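Local coordinates for internalin C2 (Listeria monocytogenes serotype 4b str. F2365, PDB 4FHO), which probably takes part in host-cell adhesion or invasion through a leucine-rich-repeat surface, as a member of the internalin family, at residues T13-I18 with T30-S35; T129-L134 with Q138-D143; S195-L200 with I204-K209. All blocks are in the same frame, centred on the assembly; numbering follows the deposited sequence.

Contact 1: residues T13-I18 with T30-S35; sequences TPINVI and TATGKS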
loop_
_atom_site.group_PDB
_atom_site.type_symbol
_atom_site.label_atom_id
_atom_site.label_comp_id
_atom_site.label_asym_id
_atom_site.label_seq_id
_atom_site.Cartn_x
_atom_site.Cartn_y
_atom_site.Cartn_z
ATOM N N THR A 13 -0.664 -8.347 -29.994
ATOM C CA THR A 13 -1.830 -9.049 -29.450
ATOM C C THR A 13 -2.907 -8.006 -29.116
ATOM O O THR A 13 -2.548 -6.891 -28.740
ATOM C CB THR A 13 -1.433 -9.810 -28.166
ATOM O OG1 THR A 13 -0.338 -10.683 -28.462
ATOM C CG2 THR A 13 -2.592 -10.635 -27.612
ATOM N N PRO A 14 -4.211 -8.347 -29.279
ATOM C CA PRO A 14 -5.257 -7.410 -28.865
ATOM C C PRO A 14 -5.213 -7.098 -27.367
ATOM O O PRO A 14 -4.860 -7.977 -26.565
ATOM C CB PRO A 14 -6.548 -8.145 -29.228
ATOM C CG PRO A 14 -6.173 -8.997 -30.384
ATOM C CD PRO A 14 -4.778 -9.459 -30.073
ATOM N N ILE A 15 -5.569 -5.868 -27.000
ATOM C CA ILE A 15 -5.537 -5.430 -25.592
ATOM C C ILE A 15 -6.446 -6.292 -24.699
ATOM O O ILE A 15 -6.062 -6.612 -23.558
ATOM C CB ILE A 15 -5.858 -3.907 -25.437
ATOM C CG1 ILE A 15 -4.782 -3.039 -26.112
ATOM C CG2 ILE A 15 -5.946 -3.492 -23.978
ATOM C CD1 ILE A 15 -5.248 -1.627 -26.409
ATOM N N ASN A 16 -7.611 -6.702 -25.212
ATOM C CA ASN A 16 -8.553 -7.544 -24.421
ATOM C C ASN A 16 -8.225 -9.049 -24.345
ATOM O O ASN A 16 -8.970 -9.796 -23.712
ATOM C CB ASN A 16 -10.020 -7.301 -24.838
ATOM C CG ASN A 16 -10.363 -7.811 -26.240
ATOM O OD1 ASN A 16 -9.503 -8.197 -27.026
ATOM N ND2 ASN A 16 -11.646 -7.797 -26.550
ATOM N N VAL A 17 -7.152 -9.480 -25.017
ATOM C CA VAL A 17 -6.575 -10.835 -24.865
ATOM C C VAL A 17 -5.572 -10.805 -23.719
ATOM O O VAL A 17 -5.655 -11.627 -22.804
ATOM C CB VAL A 17 -5.843 -11.316 -26.141
ATOM C CG1 VAL A 17 -5.055 -12.608 -25.893
ATOM C CG2 VAL A 17 -6.825 -11.515 -27.292
ATOM N N ILE A 18 -4.621 -9.865 -23.805
ATOM C CA ILE A 18 -3.576 -9.642 -22.779
ATOM C C ILE A 18 -4.206 -9.295 -21.420
ATOM O O ILE A 18 -3.815 -9.850 -20.407
ATOM C CB ILE A 18 -2.616 -8.480 -23.161
ATOM C CG1 ILE A 18 -1.867 -8.733 -24.472
ATOM C CG2 ILE A 18 -1.565 -8.245 -22.076
ATOM C CD1 ILE A 18 -1.276 -7.455 -25.032
ATOM N N THR A 30 -6.699 3.447 -22.977
ATOM C CA THR A 30 -6.487 4.889 -22.769
ATOM C C THR A 30 -5.003 5.235 -22.593
ATOM O O THR A 30 -4.516 6.175 -23.215
ATOM C CB THR A 30 -7.314 5.406 -21.574
ATOM O OG1 THR A 30 -8.696 5.128 -21.827
ATOM C CG2 THR A 30 -7.130 6.920 -21.356
ATOM N N ALA A 31 -4.302 4.465 -21.759
ATOM C CA ALA A 31 -2.866 4.671 -21.498
ATOM C C ALA A 31 -1.970 4.505 -22.744
ATOM O O ALA A 31 -0.956 5.193 -22.854
ATOM C CB ALA A 31 -2.389 3.766 -20.373
ATOM N N THR A 32 -2.360 3.623 -23.670
ATOM C CA THR A 32 -1.637 3.409 -24.946
ATOM C C THR A 32 -2.143 4.266 -26.126
ATOM O O THR A 32 -1.617 4.151 -27.244
ATOM C CB THR A 32 -1.678 1.913 -25.360
ATOM O OG1 THR A 32 -3.038 1.485 -25.515
ATOM C CG2 THR A 32 -0.995 1.041 -24.315
ATOM N N GLY A 33 -3.145 5.116 -25.885
ATOM C CA GLY A 33 -3.731 5.969 -26.914
ATOM C C GLY A 33 -4.534 5.273 -28.006
ATOM O O GLY A 33 -4.811 5.887 -29.027
ATOM N N LYS A 34 -4.945 4.021 -27.790
ATOM C CA LYS A 34 -5.678 3.259 -28.814
ATOM C C LYS A 34 -7.170 3.602 -28.838
ATOM O O LYS A 34 -7.710 4.159 -27.874
ATOM C CB LYS A 34 -5.473 1.749 -28.619
ATOM C CG LYS A 34 -4.019 1.293 -28.732
ATOM C CD LYS A 34 -3.470 1.384 -30.156
ATOM C CE LYS A 34 -1.995 1.035 -30.218
ATOM N NZ LYS A 34 -1.476 1.014 -31.620
ATOM N N SER A 35 -7.820 3.267 -29.957
ATOM C CA SER A 35 -9.253 3.560 -30.175
ATOM C C SER A 35 -10.193 2.564 -29.492
ATOM O O SER A 35 -11.207 2.976 -28.930
ATOM C CB SER A 35 -9.572 3.600 -31.670
ATOM O OG SER A 35 -8.811 4.606 -32.299
#

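Contact 2: residues T129-L134 with Q138-D143; sequences TPLAGL and QVLYLD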
loop_
_atom_site.group_PDB
_atom_site.type_symbol
_atom_site.label_atom_id
_atom_site.label_comp_id
_atom_site.label_asym_id
_atom_site.label_seq_id
_atom_site.Cartn_x
_atom_site.Cartn_y
_atom_site.Cartn_z
ATOM N N THR A 129 3.292 -9.436 7.738
ATOM C CA THR A 129 4.588 -10.103 7.609
ATOM C C THR A 129 5.266 -9.955 6.226
ATOM O O THR A 129 6.466 -9.659 6.176
ATOM C CB THR A 129 4.528 -11.585 8.045
ATOM O OG1 THR A 129 3.897 -11.702 9.321
ATOM C CG2 THR A 129 5.921 -12.114 8.247
ATOM N N PRO A 130 4.504 -10.065 5.111
ATOM C CA PRO A 130 5.105 -9.837 3.785
ATOM C C PRO A 130 5.687 -8.443 3.516
ATOM O O PRO A 130 6.478 -8.298 2.594
ATOM C CB PRO A 130 3.934 -10.120 2.831
ATOM C CG PRO A 130 3.103 -11.116 3.573
ATOM C CD PRO A 130 3.112 -10.524 4.958
ATOM N N LEU A 131 5.330 -7.442 4.311
ATOM C CA LEU A 131 5.859 -6.087 4.119
ATOM C C LEU A 131 7.291 -5.887 4.660
ATOM O O LEU A 131 7.933 -4.899 4.295
ATOM C CB LEU A 131 4.893 -5.035 4.718
ATOM C CG LEU A 131 3.396 -5.136 4.363
ATOM C CD1 LEU A 131 2.650 -3.869 4.800
ATOM C CD2 LEU A 131 3.150 -5.405 2.882
ATOM N N ALA A 132 7.806 -6.804 5.492
ATOM C CA ALA A 132 9.127 -6.601 6.150
ATOM C C ALA A 132 10.319 -6.322 5.227
ATOM O O ALA A 132 11.257 -5.642 5.643
ATOM C CB ALA A 132 9.457 -7.763 7.080
ATOM N N GLY A 133 10.257 -6.819 3.989
ATOM C CA GLY A 133 11.291 -6.573 2.960
ATOM C C GLY A 133 11.166 -5.293 2.136
ATOM O O GLY A 133 12.043 -4.992 1.307
ATOM N N LEU A 134 10.088 -4.544 2.357
ATOM C CA LEU A 134 9.786 -3.316 1.599
ATOM C C LEU A 134 10.493 -2.133 2.259
ATOM O O LEU A 134 9.860 -1.215 2.800
ATOM C CB LEU A 134 8.278 -3.115 1.497
ATOM C CG LEU A 134 7.475 -4.295 0.952
ATOM C CD1 LEU A 134 6.035 -3.863 0.697
ATOM C CD2 LEU A 134 8.078 -4.892 -0.304
ATOM N N GLN A 138 7.807 4.569 2.429
ATOM C CA GLN A 138 7.726 5.895 3.056
ATOM C C GLN A 138 6.328 6.192 3.612
ATOM O O GLN A 138 6.219 6.812 4.664
ATOM C CB GLN A 138 8.109 6.987 2.041
ATOM C CG GLN A 138 9.570 6.966 1.631
ATOM C CD GLN A 138 9.960 8.064 0.649
ATOM O OE1 GLN A 138 9.121 8.720 0.054
ATOM N NE2 GLN A 138 11.255 8.259 0.485
ATOM N N VAL A 139 5.289 5.771 2.884
ATOM C CA VAL A 139 3.881 6.000 3.207
ATOM C C VAL A 139 3.168 4.636 3.212
ATOM O O VAL A 139 3.161 3.911 2.199
ATOM C CB VAL A 139 3.257 6.987 2.192
ATOM C CG1 VAL A 139 1.780 7.272 2.497
ATOM C CG2 VAL A 139 4.041 8.304 2.188
ATOM N N LEU A 140 2.584 4.285 4.356
ATOM C CA LEU A 140 1.880 3.028 4.511
ATOM C C LEU A 140 0.518 3.249 5.145
ATOM O O LEU A 140 0.444 3.794 6.239
ATOM C CB LEU A 140 2.724 2.055 5.339
ATOM C CG LEU A 140 2.152 0.645 5.534
ATOM C CD1 LEU A 140 1.787 -0.049 4.208
ATOM C CD2 LEU A 140 3.121 -0.217 6.342
ATOM N N TYR A 141 -0.547 2.840 4.445
ATOM C CA TYR A 141 -1.902 2.819 5.010
ATOM C C TYR A 141 -2.329 1.379 5.279
ATOM O O TYR A 141 -2.471 0.589 4.350
ATOM C CB TYR A 141 -2.922 3.475 4.079
ATOM C CG TYR A 141 -2.598 4.856 3.561
ATOM C CD1 TYR A 141 -1.804 5.033 2.420
ATOM C CD2 TYR A 141 -3.139 6.005 4.166
ATOM C CE1 TYR A 141 -1.527 6.319 1.916
ATOM C CE2 TYR A 141 -2.856 7.291 3.678
ATOM C CZ TYR A 141 -2.058 7.439 2.552
ATOM O OH TYR A 141 -1.784 8.686 2.054
ATOM N N LEU A 142 -2.604 1.071 6.543
ATOM C CA LEU A 142 -3.088 -0.244 6.970
ATOM C C LEU A 142 -4.457 -0.200 7.669
ATOM O O LEU A 142 -4.845 -1.163 8.314
ATOM C CB LEU A 142 -2.034 -0.862 7.891
ATOM C CG LEU A 142 -0.704 -1.248 7.228
ATOM C CD1 LEU A 142 0.288 -1.798 8.259
ATOM C CD2 LEU A 142 -0.862 -2.255 6.095
ATOM N N ASP A 143 -5.207 0.888 7.474
ATOM C CA ASP A 143 -6.452 1.154 8.214
ATOM C C ASP A 143 -7.568 0.206 7.846
ATOM O O ASP A 143 -7.611 -0.257 6.726
ATOM C CB ASP A 143 -6.975 2.568 7.927
ATOM C CG ASP A 143 -5.939 3.616 8.201
ATOM O OD1 ASP A 143 -5.806 4.039 9.357
ATOM O OD2 ASP A 143 -5.203 3.947 7.257
#

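Contact 3: residues S195-L200 with I204-K209; sequences SPLASL and IEVHLK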
loop_
_atom_site.group_PDB
_atom_site.type_symbol
_atom_site.label_atom_id
_atom_site.label_comp_id
_atom_site.label_asym_id
_atom_site.label_seq_id
_atom_site.Cartn_x
_atom_site.Cartn_y
_atom_site.Cartn_z
ATOM N N SER A 195 4.888 4.606 25.372
ATOM C CA SER A 195 6.330 4.799 25.636
ATOM C C SER A 195 7.222 4.770 24.395
ATOM O O SER A 195 8.100 5.623 24.287
ATOM C CB SER A 195 6.856 3.803 26.683
ATOM O OG SER A 195 6.224 4.026 27.928
ATOM N N PRO A 196 6.969 3.839 23.439
ATOM C CA PRO A 196 7.735 3.835 22.179
ATOM C C PRO A 196 7.803 5.146 21.396
ATOM O O PRO A 196 8.797 5.376 20.712
ATOM C CB PRO A 196 7.018 2.768 21.346
ATOM C CG PRO A 196 6.582 1.786 22.363
ATOM C CD PRO A 196 6.168 2.599 23.555
ATOM N N LEU A 197 6.771 5.983 21.506
ATOM C CA LEU A 197 6.683 7.237 20.749
ATOM C C LEU A 197 7.692 8.296 21.207
ATOM O O LEU A 197 8.004 9.195 20.434
ATOM C CB LEU A 197 5.240 7.792 20.761
ATOM C CG LEU A 197 4.089 6.853 20.314
ATOM C CD1 LEU A 197 2.792 7.635 20.153
ATOM C CD2 LEU A 197 4.387 6.071 19.040
ATOM N N ALA A 198 8.236 8.166 22.424
ATOM C CA ALA A 198 9.279 9.088 22.940
ATOM C C ALA A 198 10.586 9.116 22.128
ATOM O O ALA A 198 11.280 10.137 22.134
ATOM C CB ALA A 198 9.597 8.778 24.399
ATOM N N SER A 199 10.909 8.011 21.445
ATOM C CA SER A 199 12.072 7.935 20.539
ATOM C C SER A 199 11.742 8.300 19.069
ATOM O O SER A 199 12.560 8.044 18.182
ATOM C CB SER A 199 12.714 6.533 20.628
ATOM O OG SER A 199 11.849 5.534 20.135
ATOM N N LEU A 200 10.567 8.898 18.822
ATOM C CA LEU A 200 10.160 9.387 17.494
ATOM C C LEU A 200 10.117 10.926 17.530
ATOM O O LEU A 200 9.039 11.513 17.720
ATOM C CB LEU A 200 8.806 8.774 17.104
ATOM C CG LEU A 200 8.732 7.242 17.109
ATOM C CD1 LEU A 200 7.344 6.763 16.708
ATOM C CD2 LEU A 200 9.778 6.620 16.202
ATOM N N ILE A 204 4.690 15.034 14.178
ATOM C CA ILE A 204 3.875 16.232 14.070
ATOM C C ILE A 204 2.424 15.944 14.485
ATOM O O ILE A 204 1.823 16.730 15.227
ATOM C CB ILE A 204 3.912 16.814 12.631
ATOM C CG1 ILE A 204 5.358 17.061 12.169
ATOM C CG2 ILE A 204 3.114 18.116 12.566
ATOM C CD1 ILE A 204 5.467 17.641 10.769
ATOM N N GLU A 205 1.877 14.830 14.015
ATOM C CA GLU A 205 0.457 14.490 14.164
ATOM C C GLU A 205 0.365 13.066 14.691
ATOM O O GLU A 205 0.857 12.141 14.046
ATOM C CB GLU A 205 -0.244 14.632 12.807
ATOM C CG GLU A 205 -1.681 14.125 12.719
ATOM C CD GLU A 205 -2.331 14.460 11.385
ATOM O OE1 GLU A 205 -2.521 15.659 11.108
ATOM O OE2 GLU A 205 -2.665 13.535 10.611
ATOM N N VAL A 206 -0.235 12.905 15.872
ATOM C CA VAL A 206 -0.451 11.606 16.497
ATOM C C VAL A 206 -1.939 11.461 16.791
ATOM O O VAL A 206 -2.480 12.210 17.576
ATOM C CB VAL A 206 0.386 11.429 17.762
ATOM C CG1 VAL A 206 0.281 9.997 18.286
ATOM C CG2 VAL A 206 1.846 11.737 17.471
ATOM N N HIS A 207 -2.615 10.528 16.134
ATOM C CA HIS A 207 -4.043 10.296 16.356
ATOM C C HIS A 207 -4.188 9.013 17.137
ATOM O O HIS A 207 -3.872 7.926 16.631
ATOM C CB HIS A 207 -4.823 10.260 15.041
ATOM C CG HIS A 207 -5.049 11.611 14.390
ATOM N ND1 HIS A 207 -5.855 11.754 13.314
ATOM C CD2 HIS A 207 -4.569 12.866 14.682
ATOM C CE1 HIS A 207 -5.875 13.046 12.946
ATOM N NE2 HIS A 207 -5.099 13.726 13.790
ATOM N N LEU A 208 -4.661 9.122 18.382
ATOM C CA LEU A 208 -4.804 7.982 19.304
ATOM C C LEU A 208 -6.186 7.921 19.972
ATOM O O LEU A 208 -6.300 7.430 21.079
ATOM C CB LEU A 208 -3.677 8.026 20.349
ATOM C CG LEU A 208 -2.243 7.773 19.856
ATOM C CD1 LEU A 208 -1.241 8.203 20.918
ATOM C CD2 LEU A 208 -1.986 6.334 19.476
ATOM N N LYS A 209 -7.245 8.344 19.266
ATOM C CA LYS A 209 -8.627 8.288 19.797
ATOM C C LYS A 209 -9.073 6.834 19.988
ATOM O O LYS A 209 -8.578 5.974 19.307
ATOM C CB LYS A 209 -9.631 8.985 18.862
ATOM C CG LYS A 209 -9.359 10.469 18.661
ATOM C CD LYS A 209 -10.280 11.119 17.640
ATOM C CE LYS A 209 -11.716 11.163 18.099
ATOM N NZ LYS A 209 -12.464 12.277 17.450
#

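Contact 1: residues T13-I18 with T30-S35
T32 OG1, which meets the tip of I15 across the contact, is gripped from the last turn of helix 22-31: it hydrogen-bonds to V28 O and has a second, weak bond to K29 O. A chi1 of 59° tucks the hydroxyl over the backbone, within reach of these last carbonyls. The same oxygen also touches I15, with I15 CD1 3.9 Å from T32 OG1; the two side chains run antiparallel, passing alongside. This touch is plain van der Waals contact. I15 delivers it from the start of helix 15-18, just after P14 at the N-cap position. With chi2 at 161° its CG1 branch is extended and puts the CD1 methyl foremost. I15 CD1 also lies 3.9 Å from K34 CG, and K34 CB is close by. K34 crosses I15 aslant, then bends at chi2 (-70°) and carries its ammonium end away from the isoleucine. Between T32 and K34, G33 ends helix 22-31 in a Schellman motif, with positive phi and G33 N bonded to T30 O at 3.2 Å. V41 of strand 40-41 touches I15, T32 and K34 alike, and I15 also makes a backbone hydrogen bond with D39. The contact thus joins two helix ends of the small N-terminal cap, a domain related to EF-hands. I15 CD1 packs on the aliphatic root of K34 and on a hydroxyl already bonded to its own chain, so the contact asks for no polar partner from I15.

Contact 2: residues T129-L134 with Q138-D143
L131 aims a single methyl, CD1, at the forked end of L140, and the two side chains approach at a slant rather than head-on. L131 CD1 sits at equal distance from both prongs, 4.0 Å from L140 CD1 and 4.0 Å from L140 CD2. With CG of L140 anti to the backbone N (chi1 -177°), the fork stands off the strand toward the facing turn. L142, two residues on, adds its own methyl: L142 CD2 lies 4.1 Å from L131 CD1, so the one leucine tip meets two strand-side leucines. L131 is held for this by the 3-10 turn 129-131, where A132 N bonds to T129 O, and L134 N then returns to L131 O at 2.9 Å. All three touching leucines are buried, and nothing polar takes part between them. Y141, between the two inward leucines, faces the other way and meets the ring of Y161, the planes inclined at about 50°. Strand 139-141 runs parallel between strands 117-119 and 161-163; L140 packs on L118 from one and L162 from the other, while L131 reaches back to L118 and I109.

Contact 3: residues S195-L200 with I204-K209
The segment that meets L197 through V206 and L208 begins at I204, whose backbone hydrogen-bonds to T182 on one side and to F226 and I227 on the other, tying it into the sheet at once. E205 follows with its side chain on the face turned from L197, where its OE2 forms a salt bridge with R185 NE. V206 is the first inward residue. A chi1 of -172° points its CG1 off the strand toward the opposing leucine, and V206 CG1 and L197 CD1 meet tip to tip at 3.9 Å. V206 also touches L225. H207 turns outward again, packing against R185, D187 and T229 on the side away from the core. L208 brings the chain back inward: its CD1 reaches L197 CD1, again tip to tip, at 4.1 Å. One methyl of L197 thus serves both inward residues, while L197 itself leans on L184 of the preceding strand. L208 also packs on I213, and its carbonyl takes a weak hydrogen bond from N211 ND2. At K209 the backbone N bonds to D187 OD1. Opposite, L197 rides on the 3-10 turn 195-198, which is closed by A198 N to S195 O at 3.2 Å and continued by L200 N to L197 O at 3.0 Å. S199 OG lies within hydrogen-bonding reach of both A176 O and P196 O. Inward V206 and L208 alternating with outward E205 and H207, followed by N211 and I213, fit the xxLxLxxNxI pattern of a leucine-rich repeat; the short 3-10 turn facing the strand across an apolar core, with V206 in a leucine position, is as in other internalin repeats.

In the fold
The three contacts follow one another along the chain and along the elongated molecule. Contact 1 belongs to the N-terminal cap; contacts 2 and 3 lie within the repeats, each joining a 3-10 turn to the next strand of the same parallel sheet. Their key leucines, L131 and L197, are 66 residues apart, three 22-residue repeats, consistent with their similar geometry. Their centres are about 18 Å apart, with nearest atoms about 8 Å apart. From contact 1 the centres of contacts 2 and 3 are about 32 and 47 Å away, contacts 1 and 3 lying on opposite sides of the chain's centre. None touches another; contact 1 packs the cap, contacts 2 and 3 separate repeats.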